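Local coordinates for protein betaine aldehyde dehydrogenase (Staphylococcus aureus subsp. aureus COL, PDB 4QTO) that catalyses the NAD-dependent oxidation of betaine aldehyde to glycine betaine, as a member of the aldehyde dehydrogenase family, at residues A[50-55]-A[209-214]; A[116-119]-A[123-126]; A[201-206]-A[215-220]. All coordinates share one frame; numbering follows the deposited sequence.

Contact 1. Residues A[50-55]-A[209-214]; sequences RDIINP and TPLTTI
The contact joins the two-stranded antiparallel hairpin 49-54/59-65, near the N-terminal end of the chain, through Ile52 to Pro210, just before helix 211-223, and Leu211, its first residue, in the Rossmann-like part of the aldehyde dehydrogenase fold. It is purely apolar. Ile52 and the ring of Pro210 reach toward each other, and the delta methyl of Ile52 does most of the touching. Ile52 CD1 lies 3.6 Å from Pro210 CD and 3.8 Å from Pro210 CG. Behind this methyl, Ile52 CG1 is 3.9 Å from Pro210 CG, so two adjoining carbons of the isoleucine meet two adjoining carbons of the proline ring. The other branch, Ile52 CG2, lies 4.1 Å from Pro210 CD and reaches Leu211 CG more loosely, at 4.4 Å. The backbones stay apart, with 7.1 Å between the CA atoms of Ile52 and Thr209. No hydrogen bond crosses the contact. Inside the second segment, Ile214 N bonds to Pro210 O at 3.0 Å, a bond of the first helical turn. All three touching residues are buried. Ile52 also pairs through its backbone with strand 59-65, the second strand of the hairpin. Helix 111-122 packs close by: Asp121 touches Ile52 and accepts a hydrogen bond from Leu211 N through OD2, while Leu117 packs on Leu211. Leu211 also meets Ile61 and Phe62 of strand 59-65. The hairpin, helix 111-122 and the start of helix 211-223 thus meet around these three residues.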
ATOM      1  N   ARG A  50      18.331  44.161   0.851  1.00 17.01           N
ATOM      2  CA  ARG A  50      18.334  43.865   2.267  1.00 17.48           C
ATOM      3  C   ARG A  50      19.703  43.375   2.684  1.00 16.92           C
ATOM      4  O   ARG A  50      20.317  42.564   2.003  1.00 16.04           O
ATOM      5  CB  ARG A  50      17.290  42.775   2.564  1.00 18.39           C
ATOM      6  CG  ARG A  50      17.367  42.240   3.981  1.00 18.83           C
ATOM      7  CD  ARG A  50      16.361  41.117   4.175  1.00 20.18           C
ATOM      8  NE  ARG A  50      14.988  41.636   4.123  1.00 18.28           N
ATOM      9  CZ  ARG A  50      14.296  42.035   5.157  1.00 23.00           C
ATOM     10  NH1 ARG A  50      14.822  41.922   6.374  1.00 28.67           N
ATOM     11  NH2 ARG A  50      13.079  42.500   4.975  1.00 22.65           N
ATOM     12  N   ASP A  51      20.203  43.925   3.789  1.00 15.65           N
ATOM     13  CA  ASP A  51      21.470  43.497   4.373  1.00 16.20           C
ATOM     14  C   ASP A  51      21.205  42.319   5.331  1.00 16.51           C
ATOM     15  O   ASP A  51      20.289  42.371   6.176  1.00 18.53           O
ATOM     16  CB  ASP A  51      22.127  44.633   5.149  1.00 19.20           C
ATOM     17  CG  ASP A  51      22.676  45.724   4.257  1.00 21.66           C
ATOM     18  OD1 ASP A  51      22.753  45.583   3.024  1.00 20.44           O
ATOM     19  OD2 ASP A  51      23.057  46.759   4.817  1.00 23.60           O
ATOM     20  N   ILE A  52      21.970  41.259   5.130  1.00 15.13           N
ATOM     21  CA  ILE A  52      21.915  40.009   5.870  1.00 14.51           C
ATOM     22  C   ILE A  52      23.007  40.101   6.941  1.00 17.47           C
ATOM     23  O   ILE A  52      24.131  40.526   6.664  1.00 16.53           O
ATOM     24  CB  ILE A  52      22.151  38.810   4.928  1.00 13.92           C
ATOM     25  CG1 ILE A  52      21.121  38.837   3.804  1.00 13.45           C
ATOM     26  CG2 ILE A  52      22.110  37.481   5.677  1.00 13.40           C
ATOM     27  CD1 ILE A  52      19.683  38.930   4.268  1.00 14.18           C
ATOM     28  N   ILE A  53      22.666  39.664   8.147  0.50 17.39           N
ATOM     29  CA  ILE A  53      23.528  39.776   9.309  0.50 20.24           C
ATOM     30  C   ILE A  53      23.982  38.419   9.845  0.50 20.40           C
ATOM     31  O   ILE A  53      23.282  37.403   9.685  0.50 21.19           O
ATOM     32  CB  ILE A  53      22.691  40.470  10.407  0.50 22.99           C
ATOM     33  CG1 ILE A  53      22.146  41.814   9.881  0.50 24.10           C
ATOM     34  CG2 ILE A  53      23.473  40.661  11.678  0.50 25.53           C
ATOM     35  CD1 ILE A  53      21.051  42.418  10.749  0.50 24.28           C
ATOM     36  N   ASN A  54      25.159  38.408  10.459  1.00 19.72           N
ATOM     37  CA  ASN A  54      25.682  37.231  11.163  1.00 18.18           C
ATOM     38  C   ASN A  54      25.266  37.462  12.643  1.00 17.82           C
ATOM     39  O   ASN A  54      25.732  38.415  13.263  1.00 17.81           O
ATOM     40  CB  ASN A  54      27.196  37.180  11.061  1.00 18.93           C
ATOM     41  CG  ASN A  54      27.818  36.061  11.904  1.00 19.27           C
ATOM     42  OD1 ASN A  54      27.138  35.369  12.684  1.00 16.82           O
ATOM     43  ND2 ASN A  54      29.129  35.925  11.799  1.00 19.58           N
ATOM     44  N   PRO A  55      24.428  36.600  13.236  1.00 15.99           N
ATOM     45  CA  PRO A  55      24.004  36.847  14.623  1.00 16.57           C
ATOM     46  C   PRO A  55      25.113  36.768  15.689  1.00 15.92           C
ATOM     47  O   PRO A  55      24.934  37.225  16.818  1.00 17.00           O
ATOM     48  CB  PRO A  55      22.958  35.769  14.874  1.00 16.21           C
ATOM     49  CG  PRO A  55      23.342  34.673  13.935  1.00 16.14           C
ATOM     50  CD  PRO A  55      23.877  35.352  12.694  1.00 15.58           C
ATOM     51  N   THR A 209      17.515  34.982   6.490  1.00 12.15           N
ATOM     52  CA  THR A 209      18.455  33.854   6.247  1.00 12.12           C
ATOM     53  C   THR A 209      18.309  33.248   4.846  1.00 13.26           C
ATOM     54  O   THR A 209      17.869  32.117   4.688  1.00 15.00           O
ATOM     55  CB  THR A 209      18.199  32.725   7.258  1.00 12.37           C
ATOM     56  OG1 THR A 209      16.822  32.284   7.142  1.00 12.89           O
ATOM     57  CG2 THR A 209      18.494  33.176   8.678  1.00 12.84           C
ATOM     58  N   PRO A 210      18.701  33.986   3.795  1.00 12.39           N
ATOM     59  CA  PRO A 210      18.531  33.466   2.439  1.00 12.16           C
ATOM     60  C   PRO A 210      19.746  32.759   1.838  1.00 12.63           C
ATOM     61  O   PRO A 210      19.643  32.230   0.729  1.00 11.98           O
ATOM     62  CB  PRO A 210      18.333  34.758   1.645  1.00 12.47           C
ATOM     63  CG  PRO A 210      19.241  35.714   2.335  1.00 13.33           C
ATOM     64  CD  PRO A 210      19.112  35.401   3.801  1.00 13.67           C
ATOM     65  N   LEU A 211      20.873  32.720   2.542  1.00 11.72           N
ATOM     66  CA  LEU A 211      22.139  32.335   1.886  1.00 12.16           C
ATOM     67  C   LEU A 211      22.208  30.918   1.315  1.00 11.52           C
ATOM     68  O   LEU A 211      22.516  30.744   0.124  1.00 11.15           O
ATOM     69  CB  LEU A 211      23.332  32.597   2.786  1.00 12.95           C
ATOM     70  CG  LEU A 211      23.438  34.031   3.287  1.00 14.38           C
ATOM     71  CD1 LEU A 211      24.679  34.170   4.164  1.00 15.88           C
ATOM     72  CD2 LEU A 211      23.475  35.048   2.175  1.00 14.45           C
ATOM     73  N   THR A 212      21.936  29.909   2.131  1.00 10.37           N
ATOM     74  CA  THR A 212      22.014  28.552   1.609  1.00 10.71           C
ATOM     75  C   THR A 212      20.901  28.260   0.591  1.00 10.66           C
ATOM     76  O   THR A 212      21.054  27.372  -0.256  1.00 10.66           O
ATOM     77  CB  THR A 212      21.999  27.505   2.729  1.00 11.11           C
ATOM     78  OG1 THR A 212      20.840  27.739   3.539  1.00 10.96           O
ATOM     79  CG2 THR A 212      23.278  27.532   3.531  1.00 12.51           C
ATOM     80  N   THR A 213      19.778  28.978   0.664  1.00 10.02           N
ATOM     81  CA  THR A 213      18.682  28.779  -0.294  1.00 10.32           C
ATOM     82  C   THR A 213      19.094  29.311  -1.689  1.00 10.49           C
ATOM     83  O   THR A 213      18.844  28.691  -2.725  1.00 10.34           O
ATOM     84  CB  THR A 213      17.353  29.346   0.225  1.00 10.96           C
ATOM     85  OG1 THR A 213      17.054  28.765   1.516  1.00 11.13           O
ATOM     86  CG2 THR A 213      16.221  29.042  -0.735  1.00 11.15           C
ATOM     87  N   ILE A 214      19.728  30.475  -1.705  1.00 10.77           N
ATOM     88  CA  ILE A 214      20.283  30.992  -2.948  1.00 10.99           C
ATOM     89  C   ILE A 214      21.267  29.947  -3.486  1.00 10.86           C
ATOM     90  O   ILE A 214      21.238  29.609  -4.675  1.00 10.57           O
ATOM     91  CB  ILE A 214      21.006  32.338  -2.703  1.00 11.78           C
ATOM     92  CG1 ILE A 214      19.999  33.444  -2.366  1.00 12.09           C
ATOM     93  CG2 ILE A 214      21.807  32.729  -3.944  1.00 12.84           C
ATOM     94  CD1 ILE A 214      20.653  34.711  -1.837  1.00 12.07           C
TER

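Contact 2. Residues A[116-119]-A[123-126]; sequences RLET and GKTL
Thr119 and the 123-126 segment meet where helix 111-122 ends and the chain turns into helix 126-146. The tight part is polar. Gly123 N donates to Thr119 O at 2.9 Å, closing the last helical turn. Gly123 then leaves helical geometry with a positive phi of 91°, where a side chain would jam against the preceding carbonyl. The hydroxyl of Thr119 reaches across the turn and donates to Lys124 O, with OG1 2.8 Å from that oxygen and above its carbonyl plane. With OG1 anti to the carbonyl carbon of Thr119 (chi1 -80°), the hydroxyl faces Lys124 O. Ser129 OG is a further partner of the same hydroxyl. Beside this grip, Lys124 NZ lies 3.5 Å from Glu118 CG. Lys124 NZ pairs with Asp132 in a salt bridge and also bonds Ser129 OG, while the Glu118 carboxylate bonds to Thr212 and Leu184.

The looser side is that of Arg116 and Leu126, both partly exposed. Leu126 CD1 is 3.9 Å from Arg116 CG, and Leu126 CD2 lies over one face of the guanidinium, offset toward its rim, 4.0 Å from CZ of Arg116. Arg116 NE is paired with Glu112. Thr125 is the N-cap of helix 126-146 and also packs on Trp517 of the second subunit. Glu118 also touches Ser129 and Met133 of helix 126-146, so the two consecutive helices pack together at the turn.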
ATOM      1  N   ARG A 116      29.263  25.735   6.336  1.00 14.53           N
ATOM      2  CA  ARG A 116      29.828  27.000   6.773  1.00 15.13           C
ATOM      3  C   ARG A 116      28.883  28.179   6.521  1.00 15.05           C
ATOM      4  O   ARG A 116      28.716  29.049   7.375  1.00 15.13           O
ATOM      5  CB  ARG A 116      31.218  27.235   6.137  1.00 16.12           C
ATOM      6  CG  ARG A 116      32.233  26.234   6.621  1.00 18.90           C
ATOM      7  CD  ARG A 116      33.621  26.429   6.019  1.00 23.09           C
ATOM      8  NE  ARG A 116      34.533  25.477   6.645  1.00 28.18           N
ATOM      9  CZ  ARG A 116      35.148  25.669   7.820  1.00 35.46           C
ATOM     10  NH1 ARG A 116      35.948  24.722   8.304  1.00 38.15           N
ATOM     11  NH2 ARG A 116      34.987  26.797   8.517  1.00 32.69           N
ATOM     12  N   LEU A 117      28.254  28.204   5.356  0.50 14.56           N
ATOM     13  CA  LEU A 117      27.313  29.253   5.023  0.50 14.39           C
ATOM     14  C   LEU A 117      26.108  29.231   5.984  0.50 14.48           C
ATOM     15  O   LEU A 117      25.622  30.285   6.411  0.50 14.38           O
ATOM     16  CB  LEU A 117      26.865  29.050   3.573  0.50 14.52           C
ATOM     17  CG  LEU A 117      26.063  30.185   2.966  0.50 14.27           C
ATOM     18  CD1 LEU A 117      26.856  31.473   3.098  0.50 15.45           C
ATOM     19  CD2 LEU A 117      25.704  29.880   1.527  0.50 14.46           C
ATOM     20  N   GLU A 118      25.640  28.032   6.349  1.00 14.09           N
ATOM     21  CA  GLU A 118      24.495  27.907   7.240  1.00 13.57           C
ATOM     22  C   GLU A 118      24.850  28.410   8.649  1.00 13.83           C
ATOM     23  O   GLU A 118      24.059  29.121   9.278  1.00 14.17           O
ATOM     24  CB  GLU A 118      23.967  26.467   7.280  1.00 13.90           C
ATOM     25  CG  GLU A 118      22.520  26.320   7.748  1.00 14.67           C
ATOM     26  CD  GLU A 118      21.502  26.756   6.685  1.00 15.77           C
ATOM     27  OE1 GLU A 118      21.539  27.908   6.225  1.00 18.17           O
ATOM     28  OE2 GLU A 118      20.600  25.981   6.328  1.00 17.56           O
ATOM     29  N   THR A 119      26.057  28.099   9.123  1.00 13.33           N
ATOM     30  CA  THR A 119      26.496  28.573  10.432  1.00 14.49           C
ATOM     31  C   THR A 119      26.696  30.077  10.405  1.00 14.05           C
ATOM     32  O   THR A 119      26.354  30.779  11.389  1.00 15.27           O
ATOM     33  CB  THR A 119      27.774  27.824  10.858  1.00 14.36           C
ATOM     34  OG1 THR A 119      27.374  26.559  11.372  1.00 14.93           O
ATOM     35  CG2 THR A 119      28.556  28.555  11.918  1.00 16.20           C
ATOM     36  N   GLY A 123      23.929  31.086  12.867  1.00 14.57           N
ATOM     37  CA  GLY A 123      24.612  31.120  14.149  1.00 15.33           C
ATOM     38  C   GLY A 123      24.846  29.783  14.821  1.00 15.09           C
ATOM     39  O   GLY A 123      25.636  29.719  15.757  1.00 15.98           O
ATOM     40  N   LYS A 124      24.204  28.713  14.354  1.00 15.18           N
ATOM     41  CA  LYS A 124      24.371  27.406  15.039  1.00 14.93           C
ATOM     42  C   LYS A 124      25.763  26.842  14.802  1.00 14.92           C
ATOM     43  O   LYS A 124      26.469  27.271  13.903  1.00 15.19           O
ATOM     44  CB  LYS A 124      23.278  26.392  14.687  1.00 16.11           C
ATOM     45  CG  LYS A 124      23.359  25.794  13.318  1.00 16.43           C
ATOM     46  CD  LYS A 124      22.203  24.798  13.221  1.00 18.25           C
ATOM     47  CE  LYS A 124      22.401  23.843  12.092  1.00 21.62           C
ATOM     48  NZ  LYS A 124      22.377  24.503  10.770  1.00 22.00           N
ATOM     49  N   THR A 125      26.152  25.872  15.630  1.00 14.88           N
ATOM     50  CA  THR A 125      27.479  25.319  15.507  1.00 13.97           C
ATOM     51  C   THR A 125      27.753  24.658  14.164  1.00 14.83           C
ATOM     52  O   THR A 125      26.862  24.116  13.521  1.00 13.32           O
ATOM     53  CB  THR A 125      27.828  24.325  16.627  1.00 15.25           C
ATOM     54  OG1 THR A 125      27.052  23.132  16.479  1.00 14.17           O
ATOM     55  CG2 THR A 125      27.677  24.929  17.999  1.00 16.47           C
ATOM     56  N   LEU A 126      29.018  24.700  13.765  1.00 14.40           N
ATOM     57  CA  LEU A 126      29.416  24.065  12.528  1.00 16.40           C
ATOM     58  C   LEU A 126      29.114  22.564  12.566  1.00 15.89           C
ATOM     59  O   LEU A 126      28.659  22.009  11.555  1.00 16.28           O
ATOM     60  CB  LEU A 126      30.889  24.400  12.252  1.00 17.28           C
ATOM     61  CG  LEU A 126      31.399  23.933  10.904  1.00 20.12           C
ATOM     62  CD1 LEU A 126      30.631  24.623   9.789  1.00 19.79           C
ATOM     63  CD2 LEU A 126      32.883  24.236  10.836  1.00 21.57           C
TER

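Contact 3. Residues A[201-206]-A[215-220]; sequences LVMKPS and RVFELM
Phe217, Met203 and Leu201 carry this contact, which belongs to a beta-alpha-beta unit of the Rossmann-like domain: strand 200-204, helix 211-223 and strand 230-232. Phe217 projects from the helix toward the strand, and it has the most surface buried. Its para carbon does the touching. Phe217 CZ is 4.1 Å from Leu201 CD1 and also 4.1 Å from Met203 CB, so the end of the ring rests against both of two residues that sit two apart on the strand and point to the helix. Both approach the ring obliquely. Only apolar contacts join the two segments. Their nearest CA atoms, those of Met203 and Phe217, are 9.8 Å apart, and the side chains of Leu201, Met203 and Phe217 span this separation. Ile230 and Leu232 of the next strand also pack on Phe217. Helix 183-197 covers Met203 through Ala187 and Ile191. One turn along the helix, Met220 folds back on the aromatic ring: its methyl CE stands 3.6 Å above the ring plane of Phe217, over the ring centre.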
ATOM      1  N   LEU A 201       7.450  25.067  -8.736  1.00  9.17           N
ATOM      2  CA  LEU A 201       7.483  25.686  -7.420  1.00  9.59           C
ATOM      3  C   LEU A 201       8.022  27.096  -7.407  1.00  9.27           C
ATOM      4  O   LEU A 201       8.811  27.489  -8.257  1.00 10.65           O
ATOM      5  CB  LEU A 201       8.319  24.816  -6.466  1.00  9.88           C
ATOM      6  CG  LEU A 201       9.822  24.637  -6.770  1.00 10.06           C
ATOM      7  CD1 LEU A 201      10.623  25.744  -6.095  1.00 10.89           C
ATOM      8  CD2 LEU A 201      10.341  23.283  -6.265  1.00 10.33           C
ATOM      9  N   VAL A 202       7.548  27.838  -6.418  1.00  9.21           N
ATOM     10  CA  VAL A 202       8.052  29.179  -6.106  1.00  9.64           C
ATOM     11  C   VAL A 202       8.370  29.173  -4.625  1.00  9.51           C
ATOM     12  O   VAL A 202       7.465  29.011  -3.781  1.00  9.46           O
ATOM     13  CB  VAL A 202       7.055  30.307  -6.428  1.00 10.18           C
ATOM     14  CG1 VAL A 202       7.700  31.678  -6.139  1.00 10.18           C
ATOM     15  CG2 VAL A 202       6.579  30.258  -7.868  1.00 10.45           C
ATOM     16  N   MET A 203       9.644  29.356  -4.285  1.00  9.86           N
ATOM     17  CA  MET A 203      10.087  29.337  -2.898  1.00  9.96           C
ATOM     18  C   MET A 203      10.556  30.680  -2.428  1.00 10.35           C
ATOM     19  O   MET A 203      11.178  31.427  -3.203  1.00  9.88           O
ATOM     20  CB  MET A 203      11.249  28.346  -2.732  1.00 10.94           C
ATOM     21  CG  MET A 203      11.844  28.358  -1.333  1.00 12.67           C
ATOM     22  SD  MET A 203      12.905  26.949  -0.907  1.00 13.99           S
ATOM     23  CE  MET A 203      11.650  25.706  -0.670  1.00 14.14           C
ATOM     24  N   LYS A 204      10.234  31.012  -1.174  1.00  9.99           N
ATOM     25  CA  LYS A 204      10.711  32.244  -0.543  1.00 10.64           C
ATOM     26  C   LYS A 204      11.261  31.885   0.815  1.00 10.50           C
ATOM     27  O   LYS A 204      10.502  31.481   1.696  1.00 10.70           O
ATOM     28  CB  LYS A 204       9.617  33.299  -0.376  1.00 13.03           C
ATOM     29  CG  LYS A 204      10.166  34.641   0.148  1.00 14.68           C
ATOM     30  CD  LYS A 204       9.109  35.491   0.806  1.00 17.75           C
ATOM     31  CE  LYS A 204       8.967  35.177   2.280  1.00 20.24           C
ATOM     32  NZ  LYS A 204      10.157  35.606   3.095  1.00 18.60           N
ATOM     33  N   PRO A 205      12.586  32.012   1.006  1.00  9.94           N
ATOM     34  CA  PRO A 205      13.165  31.733   2.329  1.00 10.03           C
ATOM     35  C   PRO A 205      12.925  32.893   3.278  1.00 10.13           C
ATOM     36  O   PRO A 205      12.475  33.975   2.853  1.00 11.28           O
ATOM     37  CB  PRO A 205      14.652  31.569   2.030  1.00 10.26           C
ATOM     38  CG  PRO A 205      14.875  32.491   0.861  1.00 10.78           C
ATOM     39  CD  PRO A 205      13.621  32.418   0.039  1.00 10.98           C
ATOM     40  N   SER A 206      13.213  32.686   4.559  1.00 11.37           N
ATOM     41  CA  SER A 206      13.070  33.733   5.536  1.00 11.79           C
ATOM     42  C   SER A 206      13.909  34.916   5.078  1.00 11.53           C
ATOM     43  O   SER A 206      15.051  34.744   4.620  1.00 10.87           O
ATOM     44  CB  SER A 206      13.559  33.284   6.899  1.00 12.82           C
ATOM     45  OG  SER A 206      13.478  34.388   7.802  1.00 13.45           O
ATOM     46  N   ARG A 215      22.142  29.411  -2.620  1.00 10.12           N
ATOM     47  CA  ARG A 215      23.149  28.433  -3.102  1.00 11.33           C
ATOM     48  C   ARG A 215      22.496  27.197  -3.682  1.00 10.95           C
ATOM     49  O   ARG A 215      22.929  26.722  -4.752  1.00 11.30           O
ATOM     50  CB  ARG A 215      24.145  28.071  -1.995  1.00 12.28           C
ATOM     51  CG  ARG A 215      25.283  27.186  -2.450  1.00 14.28           C
ATOM     52  CD  ARG A 215      26.192  27.900  -3.436  1.00 15.41           C
ATOM     53  NE  ARG A 215      27.305  27.010  -3.838  1.00 16.40           N
ATOM     54  CZ  ARG A 215      27.559  26.612  -5.077  1.00 17.41           C
ATOM     55  NH1 ARG A 215      26.887  27.093  -6.125  1.00 18.21           N
ATOM     56  NH2 ARG A 215      28.561  25.767  -5.289  1.00 18.56           N
ATOM     57  N   VAL A 216      21.461  26.664  -3.024  1.00 10.03           N
ATOM     58  CA  VAL A 216      20.828  25.446  -3.548  1.00 10.22           C
ATOM     59  C   VAL A 216      20.153  25.735  -4.904  1.00 10.41           C
ATOM     60  O   VAL A 216      20.126  24.849  -5.769  1.00 10.67           O
ATOM     61  CB  VAL A 216      19.899  24.736  -2.541  1.00 10.71           C
ATOM     62  CG1 VAL A 216      18.549  25.422  -2.443  1.00 10.89           C
ATOM     63  CG2 VAL A 216      19.737  23.312  -2.968  1.00 10.91           C
ATOM     64  N   PHE A 217      19.599  26.945  -5.098  1.00  9.91           N
ATOM     65  CA  PHE A 217      19.050  27.306  -6.404  1.00 10.35           C
ATOM     66  C   PHE A 217      20.152  27.318  -7.474  1.00 11.13           C
ATOM     67  O   PHE A 217      19.920  26.875  -8.603  1.00 11.15           O
ATOM     68  CB  PHE A 217      18.239  28.581  -6.383  1.00 10.61           C
ATOM     69  CG  PHE A 217      16.793  28.331  -6.094  1.00 10.09           C
ATOM     70  CD1 PHE A 217      16.373  28.037  -4.809  1.00 10.60           C
ATOM     71  CD2 PHE A 217      15.881  28.342  -7.128  1.00 11.14           C
ATOM     72  CE1 PHE A 217      15.038  27.746  -4.565  1.00 10.66           C
ATOM     73  CE2 PHE A 217      14.538  28.085  -6.884  1.00 11.30           C
ATOM     74  CZ  PHE A 217      14.122  27.784  -5.618  1.00 10.65           C
ATOM     75  N   GLU A 218      21.337  27.827  -7.128  1.00 10.55           N
ATOM     76  CA  GLU A 218      22.480  27.753  -8.080  1.00 11.09           C
ATOM     77  C   GLU A 218      22.747  26.282  -8.435  1.00 10.65           C
ATOM     78  O   GLU A 218      22.933  25.942  -9.605  1.00 11.76           O
ATOM     79  CB  GLU A 218      23.741  28.366  -7.491  1.00 11.28           C
ATOM     80  CG  GLU A 218      23.649  29.873  -7.227  1.00 12.46           C
ATOM     81  CD  GLU A 218      24.917  30.452  -6.648  1.00 16.07           C
ATOM     82  OE1 GLU A 218      25.779  29.667  -6.146  1.00 16.41           O
ATOM     83  OE2 GLU A 218      25.062  31.690  -6.718  1.00 15.64           O
ATOM     84  N   LEU A 219      22.772  25.408  -7.428  1.00 10.33           N
ATOM     85  CA  LEU A 219      23.038  23.982  -7.676  1.00 10.14           C
ATOM     86  C   LEU A 219      21.942  23.304  -8.508  1.00  9.85           C
ATOM     87  O   LEU A 219      22.227  22.483  -9.385  1.00 10.62           O
ATOM     88  CB  LEU A 219      23.269  23.239  -6.352  1.00 10.10           C
ATOM     89  CG  LEU A 219      24.440  23.737  -5.512  1.00 11.31           C
ATOM     90  CD1 LEU A 219      24.484  23.018  -4.174  1.00 11.69           C
ATOM     91  CD2 LEU A 219      25.767  23.567  -6.249  1.00 12.06           C
ATOM     92  N   MET A 220      20.683  23.629  -8.218  1.00  9.57           N
ATOM     93  CA  MET A 220      19.571  23.088  -9.017  1.00  9.87           C
ATOM     94  C   MET A 220      19.654  23.538 -10.474  1.00 10.31           C
ATOM     95  O   MET A 220      19.407  22.756 -11.400  1.00  9.88           O
ATOM     96  CB  MET A 220      18.234  23.458  -8.408  1.00 10.61           C
ATOM     97  CG  MET A 220      18.018  22.711  -7.104  1.00 10.52           C
ATOM     98  SD  MET A 220      16.312  22.866  -6.503  1.00 14.75           S
ATOM     99  CE  MET A 220      16.366  24.522  -5.952  1.00 13.11           C
TER

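Helix 211-223 ties the set together. Contact 1 uses its start and contact 3 its next turns, and their centres lie about 13 Å apart. Between them, Thr213 CG2 lies 3.9 Å from Met203 SD. Contact 2 meets the same helix from another side: Thr212 OG1 and Glu118 OE1 are 2.8 Å apart, a probable hydrogen bond. Pro55 CG also packs 3.8 Å from Gly123 CA, and contacts 1 and 2 touch at several places. Contacts 2 and 3 are farther apart, about 18 Å between centres, though Leu117 CD2 packs 4.3 Å from Arg215 CB. The active-site PEG lies about 9 Å from the Phe217 side chain and about 13 Å from those of Leu211 and Glu118.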